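Local coordinates for coiled-coil quantitatively-enriched protein 1 (Schizosaccharomyces pombe, PDB 7CUJ) that links telomeres to the meiotic centrosome as a molecular adaptor and is required for telomere length regulation and chromosome segregation, at residues L207-I212 against K287-W292; G215-A220 against V234-V239. One frame throughout, in Å; residues are numbered along the deposited sequence.

Both contacts belong to one α/β domain, built around a parallel six-stranded sheet, in the piece of Ccq1 present here. Contact 1 packs helix 275-294 against strand 208-213 and the residue just before it. Contact 2 pairs helices 217-223 and 232-243, and its residues fall between the two segments of contact 1 in sequence. The contact centres are about 23 Å apart. Strand 208-213 is followed by helix 217-223 after a short turn, and the two contacts touch there. I212 CG2 lies 3.6 Å from H219 N, and I212 CA lies 3.7 Å from E218 OE1. Contact 1 is apolar where its segments meet. In contact 2 an apolar seam is flanked by polar bonds at the helix start.

Contact 1: L207-I212 against K287-W292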
loop_
_atom_site.group_PDB
_atom_site.type_symbol
_atom_site.label_atom_id
_atom_site.label_comp_id
_atom_site.label_asym_id
_atom_site.label_seq_id
_atom_site.Cartn_x
_atom_site.Cartn_y
_atom_site.Cartn_z
ATOM N N LEU A 207 21.584 -33.578 19.292
ATOM C CA LEU A 207 20.858 -32.558 20.033
ATOM C C LEU A 207 20.697 -31.320 19.153
ATOM O O LEU A 207 21.682 -30.781 18.651
ATOM C CB LEU A 207 21.652 -32.237 21.306
ATOM C CG LEU A 207 21.076 -31.140 22.202
ATOM C CD1 LEU A 207 19.877 -31.653 22.986
ATOM C CD2 LEU A 207 22.140 -30.607 23.147
ATOM N N VAL A 208 19.443 -30.883 18.970
ATOM C CA VAL A 208 19.123 -29.721 18.155
ATOM C C VAL A 208 18.508 -28.640 19.041
ATOM O O VAL A 208 17.446 -28.837 19.630
ATOM C CB VAL A 208 18.201 -30.080 16.972
ATOM C CG1 VAL A 208 17.638 -28.841 16.289
ATOM C CG2 VAL A 208 18.900 -30.970 15.957
ATOM N N LEU A 209 19.200 -27.497 19.115
ATOM C CA LEU A 209 18.720 -26.303 19.792
ATOM C C LEU A 209 18.317 -25.283 18.732
ATOM O O LEU A 209 19.035 -25.093 17.753
ATOM C CB LEU A 209 19.853 -25.753 20.665
ATOM C CG LEU A 209 19.876 -26.195 22.129
ATOM C CD1 LEU A 209 19.630 -27.689 22.282
ATOM C CD2 LEU A 209 21.192 -25.803 22.782
ATOM N N ARG A 210 17.165 -24.634 18.936
ATOM C CA ARG A 210 16.698 -23.595 18.031
ATOM C C ARG A 210 16.577 -22.275 18.786
ATOM O O ARG A 210 15.868 -22.191 19.786
ATOM C CB ARG A 210 15.355 -23.976 17.399
ATOM C CG ARG A 210 15.416 -25.177 16.467
ATOM C CD ARG A 210 14.162 -25.282 15.620
ATOM N NE ARG A 210 12.965 -25.536 16.412
ATOM C CZ ARG A 210 11.723 -25.500 15.939
ATOM N NH1 ARG A 210 11.504 -25.216 14.667
ATOM N NH2 ARG A 210 10.703 -25.750 16.738
ATOM N N LEU A 211 17.295 -21.259 18.299
ATOM C CA LEU A 211 17.142 -19.894 18.772
ATOM C C LEU A 211 15.981 -19.269 18.001
ATOM O O LEU A 211 16.068 -19.076 16.788
ATOM C CB LEU A 211 18.453 -19.136 18.521
ATOM C CG LEU A 211 19.568 -19.292 19.562
ATOM C CD1 LEU A 211 19.567 -20.663 20.222
ATOM C CD2 LEU A 211 20.927 -18.989 18.952
ATOM N N ILE A 212 14.886 -18.993 18.720
ATOM C CA ILE A 212 13.665 -18.481 18.126
ATOM C C ILE A 212 13.277 -17.195 18.850
ATOM O O ILE A 212 13.067 -17.203 20.061
ATOM C CB ILE A 212 12.543 -19.540 18.179
ATOM C CG1 ILE A 212 12.904 -20.776 17.347
ATOM C CG2 ILE A 212 11.216 -18.937 17.740
ATOM C CD1 ILE A 212 11.944 -21.936 17.493
ATOM N N LYS A 287 22.352 -19.438 31.458
ATOM C CA LYS A 287 22.856 -20.164 32.615
ATOM C C LYS A 287 22.169 -21.524 32.712
ATOM O O LYS A 287 22.832 -22.540 32.912
ATOM C CB LYS A 287 22.661 -19.346 33.897
ATOM C CG LYS A 287 23.643 -18.195 34.081
ATOM C CD LYS A 287 23.280 -17.236 35.193
ATOM C CE LYS A 287 24.280 -16.106 35.325
ATOM N NZ LYS A 287 23.915 -15.164 36.409
ATOM N N ASN A 288 20.839 -21.521 32.539
ATOM C CA ASN A 288 20.002 -22.704 32.671
ATOM C C ASN A 288 20.374 -23.758 31.631
ATOM O O ASN A 288 20.442 -24.941 31.956
ATOM C CB ASN A 288 18.512 -22.362 32.571
ATOM C CG ASN A 288 17.892 -21.993 33.901
ATOM O OD1 ASN A 288 16.978 -22.668 34.367
ATOM N ND2 ASN A 288 18.377 -20.930 34.520
ATOM N N VAL A 289 20.588 -23.319 30.383
ATOM C CA VAL A 289 20.867 -24.219 29.274
ATOM C C VAL A 289 22.261 -24.817 29.457
ATOM O O VAL A 289 22.457 -26.010 29.231
ATOM C CB VAL A 289 20.697 -23.527 27.904
ATOM C CG1 VAL A 289 21.190 -24.390 26.750
ATOM C CG2 VAL A 289 19.259 -23.099 27.655
ATOM N N ALA A 290 23.216 -23.978 29.877
ATOM C CA ALA A 290 24.584 -24.414 30.115
ATOM C C ALA A 290 24.585 -25.493 31.194
ATOM O O ALA A 290 25.062 -26.602 30.961
ATOM C CB ALA A 290 25.449 -23.236 30.496
ATOM N N THR A 291 24.011 -25.151 32.355
ATOM C CA THR A 291 23.833 -26.065 33.472
ATOM C C THR A 291 23.237 -27.375 32.968
ATOM O O THR A 291 23.686 -28.451 33.351
ATOM C CB THR A 291 22.959 -25.431 34.562
ATOM O OG1 THR A 291 23.552 -24.184 34.926
ATOM C CG2 THR A 291 22.802 -26.301 35.790
ATOM N N TRP A 292 22.237 -27.261 32.087
ATOM C CA TRP A 292 21.525 -28.408 31.554
ATOM C C TRP A 292 22.450 -29.294 30.719
ATOM O O TRP A 292 22.381 -30.518 30.818
ATOM C CB TRP A 292 20.299 -27.956 30.754
ATOM C CG TRP A 292 19.538 -29.101 30.169
ATOM C CD1 TRP A 292 18.699 -29.949 30.832
ATOM C CD2 TRP A 292 19.561 -29.542 28.800
ATOM N NE1 TRP A 292 18.193 -30.882 29.969
ATOM C CE2 TRP A 292 18.699 -30.658 28.715
ATOM C CE3 TRP A 292 20.214 -29.103 27.641
ATOM C CZ2 TRP A 292 18.476 -31.336 27.517
ATOM C CZ3 TRP A 292 19.996 -29.776 26.457
ATOM C CH2 TRP A 292 19.138 -30.877 26.400
#
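L207 and W292 form the tighter half of this contact. The two side chains come from opposite directions. L207 CD1 meets the six-membered ring of W292 at its edge, in the ring plane, and sits 3.6 Å from W292 CH2. The other methyl, L207 CD2, is 4.0 Å from W292 CZ3. W292 CG is anti to the backbone N (chi1 179°), which extends the indole from the helix to L207. The pyrrole end of the same ring is bound separately: W292 NE1 donates to N298 O. W302 packs against the indole edge-to-face. These partners probably limit the rotation of the ring while the leucine touches its rim. The second half is looser. L209 CD2 stands 4.2 Å from V289 CG1, with the CA atoms of L209 and V289 9.9 Å apart. L110 of helix 102-112 also packs on V289, and I14 and I187 of the adjacent strands touch L209. The solvent side of the helix carries K287 and T291. There T291 OG1 donates to K287 O over 2.7 Å, and T291 N reaches that oxygen from the opposite face of its plane. No hydrogen bond joins the two segments. Across these two segments the contact is therefore purely apolar and small. The indole N-H is satisfied by N298 O, within its own part of the chain.

Contact 2: G215-A220 against V234-V239; sequences GSIEHA and VNIVGV
N235 OD1 is gripped by two backbone donors, V315 N and A316 N. The next residue, I236, packs on A220 across the contact. The two helices come close here, with the CA atoms of A220 and I236 5.0 Å apart. The close approach is consistent with the small side chain of A220. A220 CB is 4.0 Å from I236 CB and 4.3 Å from V239 CG1, about one turn further along helix 232-243. I236 CG1 is placed between its backbone N and carbonyl carbon (chi1 67°). That turn sets CG2 beside the backbone N, where it reaches to 3.6 Å from A220 O. I217 extends the seam, its CD1 lying 4.3 Å from I236 CD1. I57 and A60 of helix 47-65 also touch I217.

Polar bonds hold the start of helix 217-223. S216 is its N-cap: S216 OG accepts from E218 N in a bent bond of 3.2 Å and 136°, and is also bonded to H213 O. E218 OE1 forms a salt bridge with K103 NZ and a hydrogen bond with H213 N. H219 ND1 accepts from G215 N, which lies in the ring plane, and this bond is straighter at 158°. H219 NE2 is bonded to M308 O. The pattern is consistent with a neutral imidazole protonated on NE2. No hydrogen bond crosses between the two segments, so their pairing rests on apolar packing around one alanine, while N235 OD1, S216 OG, the E218 carboxylate and both ring nitrogens of H219 have polar partners, several of them distant in sequence.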
loop_
_atom_site.group_PDB
_atom_site.type_symbol
_atom_site.label_atom_id
_atom_site.label_comp_id
_atom_site.label_asym_id
_atom_site.label_seq_id
_atom_site.Cartn_x
_atom_site.Cartn_y
_atom_site.Cartn_z
ATOM N N GLY A 215 7.759 -13.647 19.251
ATOM C CA GLY A 215 6.855 -12.727 18.579
ATOM C C GLY A 215 7.269 -12.432 17.139
ATOM O O GLY A 215 6.629 -11.622 16.473
ATOM N N SER A 216 8.334 -13.098 16.674
ATOM C CA SER A 216 8.850 -12.915 15.325
ATOM C C SER A 216 8.181 -13.905 14.374
ATOM O O SER A 216 7.328 -14.685 14.795
ATOM C CB SER A 216 10.354 -13.053 15.305
ATOM O OG SER A 216 10.743 -14.407 15.489
ATOM N N ILE A 217 8.589 -13.868 13.096
ATOM C CA ILE A 217 8.138 -14.819 12.090
ATOM C C ILE A 217 8.613 -16.226 12.447
ATOM O O ILE A 217 7.992 -17.206 12.044
ATOM C CB ILE A 217 8.579 -14.415 10.667
ATOM C CG1 ILE A 217 7.889 -15.288 9.614
ATOM C CG2 ILE A 217 10.096 -14.454 10.528
ATOM C CD1 ILE A 217 7.911 -14.724 8.219
ATOM N N GLU A 218 9.725 -16.304 13.188
ATOM C CA GLU A 218 10.306 -17.568 13.610
ATOM C C GLU A 218 9.322 -18.276 14.539
ATOM O O GLU A 218 9.076 -19.470 14.392
ATOM C CB GLU A 218 11.637 -17.338 14.327
ATOM C CG GLU A 218 12.685 -16.615 13.500
ATOM C CD GLU A 218 14.079 -16.656 14.108
ATOM O OE1 GLU A 218 14.233 -16.255 15.285
ATOM O OE2 GLU A 218 15.009 -17.097 13.408
ATOM N N HIS A 219 8.762 -17.513 15.485
ATOM C CA HIS A 219 7.743 -17.994 16.404
ATOM C C HIS A 219 6.521 -18.485 15.631
ATOM O O HIS A 219 5.975 -19.541 15.947
ATOM C CB HIS A 219 7.381 -16.885 17.402
ATOM C CG HIS A 219 6.646 -17.363 18.608
ATOM N ND1 HIS A 219 6.457 -16.559 19.715
ATOM C CD2 HIS A 219 6.064 -18.547 18.894
ATOM C CE1 HIS A 219 5.780 -17.223 20.630
ATOM N NE2 HIS A 219 5.530 -18.447 20.149
ATOM N N ALA A 220 6.112 -17.715 14.612
ATOM C CA ALA A 220 4.932 -18.019 13.818
ATOM C C ALA A 220 5.141 -19.295 13.003
ATOM O O ALA A 220 4.260 -20.152 12.957
ATOM C CB ALA A 220 4.575 -16.843 12.937
ATOM N N VAL A 234 -0.344 -17.802 4.768
ATOM C CA VAL A 234 -1.363 -16.851 5.187
ATOM C C VAL A 234 -1.315 -16.667 6.705
ATOM O O VAL A 234 -1.373 -15.539 7.192
ATOM C CB VAL A 234 -2.757 -17.253 4.659
ATOM C CG1 VAL A 234 -3.895 -16.593 5.420
ATOM C CG2 VAL A 234 -2.892 -16.974 3.168
ATOM N N ASN A 235 -1.161 -17.778 7.438
ATOM C CA ASN A 235 -1.235 -17.775 8.892
ATOM C C ASN A 235 -0.008 -17.116 9.521
ATOM O O ASN A 235 -0.157 -16.315 10.442
ATOM C CB ASN A 235 -1.525 -19.167 9.457
ATOM C CG ASN A 235 -2.971 -19.580 9.278
ATOM O OD1 ASN A 235 -3.880 -18.774 9.468
ATOM N ND2 ASN A 235 -3.194 -20.835 8.919
ATOM N N ILE A 236 1.194 -17.450 9.026
ATOM C CA ILE A 236 2.426 -16.913 9.589
ATOM C C ILE A 236 2.525 -15.409 9.328
ATOM O O ILE A 236 3.095 -14.684 10.143
ATOM C CB ILE A 236 3.690 -17.681 9.134
ATOM C CG1 ILE A 236 3.982 -17.513 7.639
ATOM C CG2 ILE A 236 3.620 -19.147 9.544
ATOM C CD1 ILE A 236 5.323 -18.065 7.201
ATOM N N VAL A 237 1.965 -14.950 8.199
ATOM C CA VAL A 237 1.944 -13.531 7.875
ATOM C C VAL A 237 0.934 -12.832 8.782
ATOM O O VAL A 237 1.236 -11.790 9.363
ATOM C CB VAL A 237 1.638 -13.274 6.387
ATOM C CG1 VAL A 237 1.361 -11.802 6.111
ATOM C CG2 VAL A 237 2.752 -13.780 5.486
ATOM N N GLY A 238 -0.261 -13.426 8.893
ATOM C CA GLY A 238 -1.349 -12.877 9.685
ATOM C C GLY A 238 -0.947 -12.667 11.142
ATOM O O GLY A 238 -1.181 -11.597 11.703
ATOM N N VAL A 239 -0.323 -13.697 11.731
ATOM C CA VAL A 239 0.062 -13.689 13.133
ATOM C C VAL A 239 1.099 -12.591 13.353
ATOM O O VAL A 239 0.972 -11.783 14.272
ATOM C CB VAL A 239 0.567 -15.075 13.593
ATOM C CG1 VAL A 239 1.279 -15.026 14.937
ATOM C CG2 VAL A 239 -0.549 -16.107 13.628
#